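Local coordinates for hypothetical protein (Trypanosoma cruzi, PDB 1YZV), which is of unknown function but belongs to the isochorismatase family, many of whose members are hydrolases, and may be a ribonuclease, at residues Leu12-Gly17 / Lys135-Ile140. Numbering follows the deposited sequence.
Sequences LLKHYG and KKKVVI
Lys137 donates a hydrogen bond from NZ to the backbone O of Leu12, at 2.8 Å. It is the one polar link between the loop 12-17 and the strand start at 137-140. The ammonium sits above the carbonyl plane, 42° out of it. The Lys137 chain runs straight to CD, then bends at chi3 (-79°), which turns CE aside; CE lies 3.4 Å from Leu12 O. The same oxygen also accepts a hydrogen bond from Ser10 OG, and Lys137 NZ makes a weak hydrogen bond to Ser10 O. Lys14 NZ lies 5.8 Å from Lys137 NZ. Lys14 NZ, however, forms a salt bridge with Glu111 OE1, which probably eases the repulsion.

The rest of the contact is apolar. Leu13 CD2 meets Val139 CG2 at 3.6 Å, the two side chains crossing at a slant. Lys137 adds its aliphatic part: CD packs 4.1 Å from Leu13 CA. Ile176 of helix 173-181 touches both Leu13 and Val139.

Lys137 and Val139, on either side of Val138 in the strand, have their CB atoms turned toward the loop, while that of Val138 points away. The contact thus packs the N-terminal segment against one face of the central parallel sheet, beside helix 173-181, in the alpha/beta fold of the isochorismatase family.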
loop_
_atom_site.group_PDB
_atom_site.type_symbol
_atom_site.label_atom_id
_atom_site.label_comp_id
_atom_site.label_asym_id
_atom_site.label_seq_id
_atom_site.Cartn_x
_atom_site.Cartn_y
_atom_site.Cartn_z
ATOM N N LEU A 12 -6.003 -6.894 15.808
ATOM C CA LEU A 12 -7.237 -6.145 15.731
ATOM C C LEU A 12 -7.583 -5.666 17.131
ATOM O O LEU A 12 -6.936 -6.081 18.104
ATOM C CB LEU A 12 -8.340 -7.044 15.200
ATOM C CG LEU A 12 -8.174 -7.541 13.748
ATOM C CD1 LEU A 12 -9.242 -8.531 13.451
ATOM C CD2 LEU A 12 -8.163 -6.391 12.772
ATOM N N LEU A 13 -8.628 -4.838 17.239
ATOM C CA LEU A 13 -9.136 -4.427 18.544
ATOM C C LEU A 13 -9.504 -5.685 19.332
ATOM O O LEU A 13 -9.947 -6.673 18.761
ATOM C CB LEU A 13 -10.382 -3.562 18.383
ATOM C CG LEU A 13 -10.152 -2.171 17.798
ATOM C CD1 LEU A 13 -11.471 -1.610 17.322
ATOM C CD2 LEU A 13 -9.499 -1.251 18.823
ATOM N N LYS A 14 -9.215 -5.667 20.618
ATOM C CA LYS A 14 -9.666 -6.701 21.544
ATOM C C LYS A 14 -11.161 -6.518 21.808
ATOM O O LYS A 14 -11.756 -5.418 21.582
ATOM C CB LYS A 14 -8.911 -6.603 22.870
ATOM C CG LYS A 14 -7.411 -6.945 22.756
ATOM C CD LYS A 14 -6.694 -6.923 24.103
ATOM C CE LYS A 14 -5.223 -7.323 23.961
ATOM N NZ LYS A 14 -4.432 -7.068 25.216
ATOM N N HIS A 15 -11.766 -7.600 22.281
ATOM C CA HIS A 15 -13.141 -7.597 22.693
ATOM C C HIS A 15 -13.321 -6.557 23.790
ATOM O O HIS A 15 -12.413 -6.364 24.633
ATOM C CB HIS A 15 -13.543 -8.990 23.208
ATOM C CG HIS A 15 -15.000 -9.122 23.456
ATOM N ND1 HIS A 15 -15.604 -8.634 24.600
ATOM C CD2 HIS A 15 -15.993 -9.628 22.690
ATOM C CE1 HIS A 15 -16.908 -8.835 24.521
ATOM N NE2 HIS A 15 -17.173 -9.390 23.348
ATOM N N TYR A 16 -14.472 -5.878 23.758
ATOM C CA TYR A 16 -14.712 -4.772 24.640
ATOM C C TYR A 16 -14.533 -5.084 26.116
ATOM O O TYR A 16 -14.236 -4.156 26.902
ATOM C CB TYR A 16 -16.085 -4.133 24.415
ATOM C CG TYR A 16 -17.281 -5.001 24.740
ATOM C CD1 TYR A 16 -17.738 -5.137 26.051
ATOM C CD2 TYR A 16 -17.989 -5.637 23.729
ATOM C CE1 TYR A 16 -18.834 -5.957 26.369
ATOM C CE2 TYR A 16 -19.116 -6.417 24.018
ATOM C CZ TYR A 16 -19.569 -6.534 25.353
ATOM O OH TYR A 16 -20.654 -7.358 25.635
ATOM N N GLY A 17 -14.740 -6.335 26.525
ATOM C CA GLY A 17 -14.503 -6.674 27.932
ATOM C C GLY A 17 -13.052 -6.904 28.331
ATOM O O GLY A 17 -12.729 -7.046 29.496
ATOM N N LYS A 135 2.336 3.919 23.391
ATOM C CA LYS A 135 2.203 2.474 23.232
ATOM C C LYS A 135 0.752 2.016 23.337
ATOM O O LYS A 135 0.466 0.930 23.822
ATOM C CB LYS A 135 3.134 1.718 24.192
ATOM C CG LYS A 135 4.620 2.081 23.996
ATOM C CD LYS A 135 5.502 1.279 24.967
ATOM C CE LYS A 135 6.972 1.823 25.100
ATOM N NZ LYS A 135 7.735 1.205 26.297
ATOM N N LYS A 136 -0.163 2.826 22.807
ATOM C CA LYS A 136 -1.555 2.433 22.700
ATOM C C LYS A 136 -1.814 1.873 21.289
ATOM O O LYS A 136 -1.161 2.267 20.328
ATOM C CB LYS A 136 -2.465 3.633 22.959
ATOM C CG LYS A 136 -2.236 4.383 24.286
ATOM C CD LYS A 136 -2.577 3.521 25.474
ATOM C CE LYS A 136 -2.419 4.259 26.790
ATOM N NZ LYS A 136 -2.934 3.414 27.941
ATOM N N LYS A 137 -2.812 1.012 21.173
ATOM C CA LYS A 137 -3.349 0.574 19.884
ATOM C C LYS A 137 -4.279 1.662 19.423
ATOM O O LYS A 137 -5.001 2.260 20.231
ATOM C CB LYS A 137 -4.132 -0.753 20.045
ATOM C CG LYS A 137 -4.782 -1.274 18.700
ATOM C CD LYS A 137 -5.520 -2.609 18.910
ATOM C CE LYS A 137 -4.559 -3.828 18.959
ATOM N NZ LYS A 137 -5.097 -4.928 19.853
ATOM N N VAL A 138 -4.175 2.036 18.165
ATOM C CA VAL A 138 -5.055 3.076 17.623
ATOM C C VAL A 138 -5.609 2.661 16.252
ATOM O O VAL A 138 -4.880 2.149 15.394
ATOM C CB VAL A 138 -4.388 4.506 17.652
ATOM C CG1 VAL A 138 -3.036 4.519 17.092
ATOM C CG2 VAL A 138 -5.262 5.559 16.961
ATOM N N VAL A 139 -6.932 2.735 16.112
ATOM C CA VAL A 139 -7.607 2.319 14.892
ATOM C C VAL A 139 -8.329 3.507 14.334
ATOM O O VAL A 139 -9.088 4.178 15.074
ATOM C CB VAL A 139 -8.590 1.166 15.182
ATOM C CG1 VAL A 139 -9.183 0.603 13.860
ATOM C CG2 VAL A 139 -7.848 0.111 15.911
ATOM N N ILE A 140 -7.957 3.875 13.118
ATOM C CA ILE A 140 -8.558 5.000 12.445
ATOM C C ILE A 140 -9.874 4.482 11.792
ATOM O O ILE A 140 -9.845 3.535 11.023
ATOM C CB ILE A 140 -7.610 5.603 11.376
ATOM C CG1 ILE A 140 -6.208 5.859 11.926
ATOM C CG2 ILE A 140 -8.196 6.844 10.743
ATOM C CD1 ILE A 140 -6.169 6.791 13.055
#